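Local coordinates for protein trehalose-6-phosphate phosphatase (Candida albicans, PDB 5DXI) that is a phosphatase-domain fragment of the HAD superfamily, holding a magnesium ion and a beryllium trifluoride ion in its core domain and a glycan close by, at residues K116-D119 with I120-Y124; E157-M160 with K161-D165. One frame throughout, in Å; residues are numbered along the deposited sequence.

Interaction 1: residues K116-D119 with I120-Y124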
ATOM      1  N   LYS A 116       3.971 -24.923  -5.169  1.00 46.30           N
ATOM      2  CA  LYS A 116       3.173 -25.551  -4.136  1.00 44.78           C
ATOM      3  C   LYS A 116       1.944 -24.700  -3.824  1.00 47.51           C
ATOM      4  O   LYS A 116       0.852 -25.228  -3.644  1.00 43.21           O
ATOM      5  CB  LYS A 116       4.010 -25.811  -2.888  1.00 46.92           C
ATOM      6  CG  LYS A 116       5.070 -26.885  -3.123  1.00 46.64           C
ATOM      7  CD  LYS A 116       5.974 -27.108  -1.921  1.00 54.48           C
ATOM      8  CE  LYS A 116       7.025 -28.176  -2.240  1.00 51.20           C
ATOM      9  NZ  LYS A 116       8.073 -28.243  -1.185  1.00 54.34           N
ATOM     10  N   VAL A 117       2.126 -23.385  -3.761  1.00 45.85           N
ATOM     11  CA  VAL A 117       0.998 -22.481  -3.562  1.00 46.98           C
ATOM     12  C   VAL A 117       0.050 -22.559  -4.764  1.00 44.77           C
ATOM     13  O   VAL A 117      -1.169 -22.622  -4.601  1.00 43.42           O
ATOM     14  CB  VAL A 117       1.474 -21.032  -3.330  1.00 45.12           C
ATOM     15  CG1 VAL A 117       0.304 -20.049  -3.411  1.00 41.60           C
ATOM     16  CG2 VAL A 117       2.175 -20.929  -1.979  1.00 35.84           C
ATOM     17  N   ASP A 118       0.626 -22.557  -5.963  1.00 40.52           N
ATOM     18  CA  ASP A 118      -0.129 -22.660  -7.204  1.00 45.03           C
ATOM     19  C   ASP A 118      -1.006 -23.913  -7.206  1.00 48.14           C
ATOM     20  O   ASP A 118      -2.199 -23.843  -7.495  1.00 46.89           O
ATOM     21  CB  ASP A 118       0.825 -22.686  -8.400  1.00 46.01           C
ATOM     22  CG  ASP A 118       0.141 -22.348  -9.719  1.00 46.61           C
ATOM     23  OD1 ASP A 118      -1.026 -21.910  -9.719  1.00 44.50           O
ATOM     24  OD2 ASP A 118       0.788 -22.514 -10.763  1.00 49.68           O
ATOM     25  N   ASP A 119      -0.401 -25.053  -6.878  1.00 46.47           N
ATOM     26  CA  ASP A 119      -1.116 -26.325  -6.778  1.00 48.90           C
ATOM     27  C   ASP A 119      -2.280 -26.242  -5.803  1.00 47.40           C
ATOM     28  O   ASP A 119      -3.369 -26.745  -6.071  1.00 49.23           O
ATOM     29  CB  ASP A 119      -0.160 -27.442  -6.351  1.00 52.12           C
ATOM     30  CG  ASP A 119       0.766 -27.873  -7.474  1.00 51.90           C
ATOM     31  OD1 ASP A 119       0.569 -27.410  -8.617  1.00 51.99           O
ATOM     32  OD2 ASP A 119       1.698 -28.659  -7.210  1.00 56.19           O
ATOM     33  N   ILE A 120      -2.050 -25.600  -4.669  1.00 44.28           N
ATOM     34  CA  ILE A 120      -3.094 -25.487  -3.669  1.00 48.43           C
ATOM     35  C   ILE A 120      -4.220 -24.576  -4.188  1.00 47.18           C
ATOM     36  O   ILE A 120      -5.402 -24.888  -4.020  1.00 49.36           O
ATOM     37  CB  ILE A 120      -2.523 -24.970  -2.333  1.00 47.25           C
ATOM     38  CG1 ILE A 120      -1.595 -26.034  -1.738  1.00 50.28           C
ATOM     39  CG2 ILE A 120      -3.642 -24.612  -1.358  1.00 47.06           C
ATOM     40  CD1 ILE A 120      -0.775 -25.572  -0.541  1.00 53.55           C
ATOM     41  N   PHE A 121      -3.843 -23.479  -4.846  1.00 45.34           N
ATOM     42  CA  PHE A 121      -4.806 -22.544  -5.424  1.00 45.25           C
ATOM     43  C   PHE A 121      -5.631 -23.217  -6.525  1.00 48.99           C
ATOM     44  O   PHE A 121      -6.821 -22.937  -6.675  1.00 48.82           O
ATOM     45  CB  PHE A 121      -4.106 -21.297  -5.983  1.00 44.53           C
ATOM     46  CG  PHE A 121      -3.784 -20.245  -4.936  1.00 44.47           C
ATOM     47  CD1 PHE A 121      -4.370 -20.291  -3.680  1.00 39.22           C
ATOM     48  CD2 PHE A 121      -2.889 -19.210  -5.219  1.00 41.50           C
ATOM     49  CE1 PHE A 121      -4.071 -19.327  -2.715  1.00 42.59           C
ATOM     50  CE2 PHE A 121      -2.590 -18.235  -4.261  1.00 36.04           C
ATOM     51  CZ  PHE A 121      -3.179 -18.298  -3.011  1.00 38.06           C
ATOM     52  N   LYS A 122      -5.000 -24.088  -7.306  1.00 46.26           N
ATOM     53  CA  LYS A 122      -5.717 -24.786  -8.372  1.00 47.78           C
ATOM     54  C   LYS A 122      -6.832 -25.675  -7.810  1.00 50.59           C
ATOM     55  O   LYS A 122      -7.925 -25.751  -8.376  1.00 53.31           O
ATOM     56  CB  LYS A 122      -4.751 -25.613  -9.223  1.00 45.18           C
ATOM     57  CG  LYS A 122      -3.983 -24.795 -10.244  1.00 44.03           C
ATOM     58  CD  LYS A 122      -3.001 -25.655 -11.019  1.00 46.54           C
ATOM     59  CE  LYS A 122      -2.422 -24.902 -12.200  1.00 48.19           C
ATOM     60  NZ  LYS A 122      -1.221 -25.592 -12.753  1.00 49.52           N
ATOM     61  N   TYR A 123      -6.555 -26.327  -6.685  1.00 51.64           N
ATOM     62  CA  TYR A 123      -7.554 -27.143  -6.004  1.00 53.98           C
ATOM     63  C   TYR A 123      -8.761 -26.326  -5.547  1.00 55.82           C
ATOM     64  O   TYR A 123      -9.907 -26.732  -5.751  1.00 58.35           O
ATOM     65  CB  TYR A 123      -6.923 -27.859  -4.807  1.00 56.81           C
ATOM     66  CG  TYR A 123      -7.908 -28.605  -3.925  1.00 60.80           C
ATOM     67  CD1 TYR A 123      -8.294 -29.908  -4.220  1.00 61.51           C
ATOM     68  CD2 TYR A 123      -8.418 -28.015  -2.771  1.00 60.67           C
ATOM     69  CE1 TYR A 123      -9.184 -30.593  -3.408  1.00 63.15           C
ATOM     70  CE2 TYR A 123      -9.309 -28.691  -1.951  1.00 64.16           C
ATOM     71  CZ  TYR A 123      -9.688 -29.980  -2.274  1.00 67.94           C
ATOM     72  OH  TYR A 123     -10.569 -30.654  -1.459  1.00 71.20           O
ATOM     73  N   TYR A 124      -8.511 -25.181  -4.922  1.00 52.94           N
ATOM     74  CA  TYR A 124      -9.609 -24.383  -4.403  1.00 52.89           C
ATOM     75  C   TYR A 124     -10.301 -23.607  -5.513  1.00 51.81           C
ATOM     76  O   TYR A 124     -11.476 -23.278  -5.392  1.00 53.61           O
ATOM     77  CB  TYR A 124      -9.122 -23.448  -3.293  1.00 51.14           C
ATOM     78  CG  TYR A 124      -8.844 -24.194  -2.013  1.00 53.58           C
ATOM     79  CD1 TYR A 124      -9.871 -24.481  -1.120  1.00 54.27           C
ATOM     80  CD2 TYR A 124      -7.562 -24.627  -1.700  1.00 53.45           C
ATOM     81  CE1 TYR A 124      -9.631 -25.175   0.044  1.00 51.69           C
ATOM     82  CE2 TYR A 124      -7.311 -25.319  -0.535  1.00 51.56           C
ATOM     83  CZ  TYR A 124      -8.348 -25.593   0.333  1.00 54.43           C
ATOM     84  OH  TYR A 124      -8.095 -26.281   1.498  1.00 56.76           O
TER
HETATM   85  O   HOH W   1       0.772 -25.684 -10.373  1.00 52.53           O
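Neighbouring turns of helix 113-126 meet here in a local i to i+4 contact, on a helix that packs against the four-stranded antiparallel sheet. The apolar half is V117 against F121: CG1 of V117 lies 3.5 Å from CE2 of F121, over one ring face and offset toward the rim, a CH-pi contact 27° off the ring normal. V117 places CG1 anti to its backbone N (chi1 168°), bringing that methyl over the ring face. A branched residue and a flat aromatic suit this buried side, where V184 of strand 181-186 touches both and W142 meets the F121 ring. Backbone bonds join the turns, among them F121 N to V117 O at 2.8 Å. On the polar side D118 and K122 approach without closing a salt bridge, OD2 of D118 standing 4.2 Å from NZ of K122. The extended lysine chain brings its CG to 3.4 Å from O of D118, and its NZ gives a proton to a water. The stronger partner of D118 is R135, whose NH2 makes a salt bridge to OD1. R135, with K122 nearby, probably favours the ionised form of D118, and the salt bridge ties the helix to strand 132-135.

Interaction 2: residues E157-M160 with K161-D165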
ATOM      1  N   GLU A 157     -11.487 -19.655   3.621  1.00 52.51           N
ATOM      2  CA  GLU A 157     -11.078 -19.892   4.998  1.00 54.20           C
ATOM      3  C   GLU A 157     -10.259 -21.164   5.149  1.00 56.37           C
ATOM      4  O   GLU A 157      -9.309 -21.212   5.940  1.00 52.47           O
ATOM      5  CB  GLU A 157     -12.301 -19.970   5.914  1.00 59.14           C
ATOM      6  CG  GLU A 157     -11.993 -20.516   7.302  1.00 63.70           C
ATOM      7  CD  GLU A 157     -13.092 -20.210   8.308  1.00 72.28           C
ATOM      8  OE1 GLU A 157     -14.282 -20.256   7.921  1.00 71.82           O
ATOM      9  OE2 GLU A 157     -12.763 -19.952   9.489  1.00 72.68           O
ATOM     10  N   LYS A 158     -10.597 -22.184   4.369  1.00 53.82           N
ATOM     11  CA  LYS A 158      -9.913 -23.457   4.517  1.00 57.09           C
ATOM     12  C   LYS A 158      -8.713 -23.531   3.579  1.00 54.68           C
ATOM     13  O   LYS A 158      -7.809 -24.346   3.775  1.00 53.72           O
ATOM     14  CB  LYS A 158     -10.886 -24.619   4.298  1.00 59.84           C
ATOM     15  CG  LYS A 158     -12.088 -24.539   5.259  1.00 65.90           C
ATOM     16  CD  LYS A 158     -11.919 -25.472   6.471  1.00 66.78           C
ATOM     17  CE  LYS A 158     -12.047 -24.711   7.803  1.00 68.02           C
ATOM     18  NZ  LYS A 158     -13.174 -23.727   7.838  1.00 66.94           N
ATOM     19  N   CYS A 159      -8.697 -22.678   2.561  1.00 54.17           N
ATOM     20  CA  CYS A 159      -7.485 -22.500   1.783  1.00 51.59           C
ATOM     21  C   CYS A 159      -6.441 -21.818   2.664  1.00 49.39           C
ATOM     22  O   CYS A 159      -5.285 -22.220   2.681  1.00 48.03           O
ATOM     23  CB  CYS A 159      -7.751 -21.689   0.517  1.00 50.26           C
ATOM     24  SG  CYS A 159      -6.267 -21.478  -0.524  1.00 46.72           S
ATOM     25  N   MET A 160      -6.876 -20.803   3.410  1.00 51.06           N
ATOM     26  CA  MET A 160      -6.016 -20.065   4.328  1.00 49.79           C
ATOM     27  C   MET A 160      -5.374 -20.986   5.351  1.00 51.72           C
ATOM     28  O   MET A 160      -4.175 -20.911   5.619  1.00 46.88           O
ATOM     29  CB  MET A 160      -6.829 -18.998   5.065  1.00 49.92           C
ATOM     30  CG  MET A 160      -7.183 -17.771   4.246  1.00 49.72           C
ATOM     31  SD  MET A 160      -5.762 -16.722   3.921  1.00 49.34           S
ATOM     32  CE  MET A 160      -5.180 -16.458   5.611  1.00 36.54           C
ATOM     33  N   LYS A 161      -6.203 -21.852   5.922  1.00 53.32           N
ATOM     34  CA  LYS A 161      -5.773 -22.838   6.903  1.00 53.21           C
ATOM     35  C   LYS A 161      -4.713 -23.775   6.335  1.00 51.00           C
ATOM     36  O   LYS A 161      -3.682 -24.012   6.965  1.00 51.67           O
ATOM     37  CB  LYS A 161      -6.987 -23.639   7.390  1.00 56.24           C
ATOM     38  CG  LYS A 161      -6.694 -24.729   8.412  1.00 57.85           C
ATOM     39  CD  LYS A 161      -6.125 -24.161   9.705  1.00 66.38           C
ATOM     40  CE  LYS A 161      -6.014 -25.236  10.781  1.00 65.19           C
ATOM     41  NZ  LYS A 161      -5.265 -24.748  11.969  1.00 67.28           N
ATOM     42  N   GLU A 162      -4.971 -24.292   5.136  1.00 51.02           N
ATOM     43  CA  GLU A 162      -4.093 -25.279   4.529  1.00 50.42           C
ATOM     44  C   GLU A 162      -2.737 -24.704   4.155  1.00 51.78           C
ATOM     45  O   GLU A 162      -1.709 -25.343   4.373  1.00 50.38           O
ATOM     46  CB  GLU A 162      -4.745 -25.882   3.287  1.00 54.30           C
ATOM     47  CG  GLU A 162      -3.793 -26.751   2.478  1.00 55.14           C
ATOM     48  CD  GLU A 162      -4.488 -27.558   1.410  1.00 58.23           C
ATOM     49  OE1 GLU A 162      -5.736 -27.559   1.375  1.00 57.67           O
ATOM     50  OE2 GLU A 162      -3.776 -28.193   0.598  1.00 60.86           O
ATOM     51  N   LEU A 163      -2.737 -23.499   3.587  1.00 51.06           N
ATOM     52  CA  LEU A 163      -1.489 -22.827   3.236  1.00 50.57           C
ATOM     53  C   LEU A 163      -0.659 -22.604   4.484  1.00 46.75           C
ATOM     54  O   LEU A 163       0.547 -22.855   4.491  1.00 45.21           O
ATOM     55  CB  LEU A 163      -1.767 -21.492   2.542  1.00 46.48           C
ATOM     56  CG  LEU A 163      -2.301 -21.589   1.119  1.00 47.33           C
ATOM     57  CD1 LEU A 163      -2.852 -20.254   0.659  1.00 44.18           C
ATOM     58  CD2 LEU A 163      -1.177 -22.047   0.195  1.00 47.37           C
ATOM     59  N   ASN A 164      -1.331 -22.168   5.548  1.00 44.07           N
ATOM     60  CA  ASN A 164      -0.685 -21.841   6.810  1.00 47.60           C
ATOM     61  C   ASN A 164      -0.158 -23.074   7.552  1.00 49.82           C
ATOM     62  O   ASN A 164       0.739 -22.967   8.381  1.00 47.80           O
ATOM     63  CB  ASN A 164      -1.658 -21.073   7.713  1.00 49.02           C
ATOM     64  CG  ASN A 164      -1.662 -19.580   7.433  1.00 47.74           C
ATOM     65  OD1 ASN A 164      -0.628 -18.993   7.125  1.00 50.01           O
ATOM     66  ND2 ASN A 164      -2.824 -18.957   7.558  1.00 48.39           N
ATOM     67  N   ASP A 165      -0.721 -24.241   7.256  1.00 52.58           N
ATOM     68  CA  ASP A 165      -0.281 -25.477   7.897  1.00 54.27           C
ATOM     69  C   ASP A 165       0.795 -26.198   7.100  1.00 54.89           C
ATOM     70  O   ASP A 165       1.497 -27.053   7.638  1.00 57.55           O
ATOM     71  CB  ASP A 165      -1.464 -26.419   8.118  1.00 54.53           C
ATOM     72  CG  ASP A 165      -2.358 -25.981   9.265  1.00 62.12           C
ATOM     73  OD1 ASP A 165      -1.850 -25.382  10.246  1.00 63.68           O
ATOM     74  OD2 ASP A 165      -3.578 -26.226   9.167  1.00 63.44           O
TER
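L163 overlaps C159 one turn earlier along helix 149-165, its CD1 lying 3.8 Å from the C159 SG. This is i to i+4 packing on an alpha helix that covers the four-stranded antiparallel sheet, and I182 of strand 181-186 touches C159, M160 and L163. The sulfur stands anti to the backbone N of C159 (chi1 -178°), which carries it along the helix toward the leucine. A small thiol and a branched leucine suit this buried face, where F121 of helix 113-126 also touches both. L163 N also donates to C159 O at 3.0 Å. M160 and N164 form a second pair, running abreast off the helix. The methionine chain is bent at chi2 and chi3, bringing its CE to 3.9 Å from ND2 of N164; a flexible thioether can follow such a turn, and V175 of strand 173-178 touches both residues. On exposed ground, charged side chains take over: NZ of K161 makes a salt bridge to OD2 of D165 at 3.6 Å. ND2 of N164 also lies 3.1 Å from O of M160, but at a poor angle for bonding; that oxygen instead accepts the backbone N-H of N164.

In the fold
Interaction 1, on helix 113-126, precedes interaction 2, on helix 149-165, and their centres are about 11 Å apart; strands 132-135 and 140-143 come between them along the chain. The two helices lie next to each other in a helical layer on one face of the antiparallel sheet, as expected of the cap of a HAD-family phosphatase. They meet directly: Y124 OH probably hydrogen-bonds both OE1 of E162 and the carbonyl oxygen of K158, while CD1 of I120 packs on CD2 of L163. A bound glucose lies about 10 Å from the side chain of F121, and one lies about 12 Å from that of M160. Both contacts are thus packing of the cap near the glycan, not part of the magnesium site.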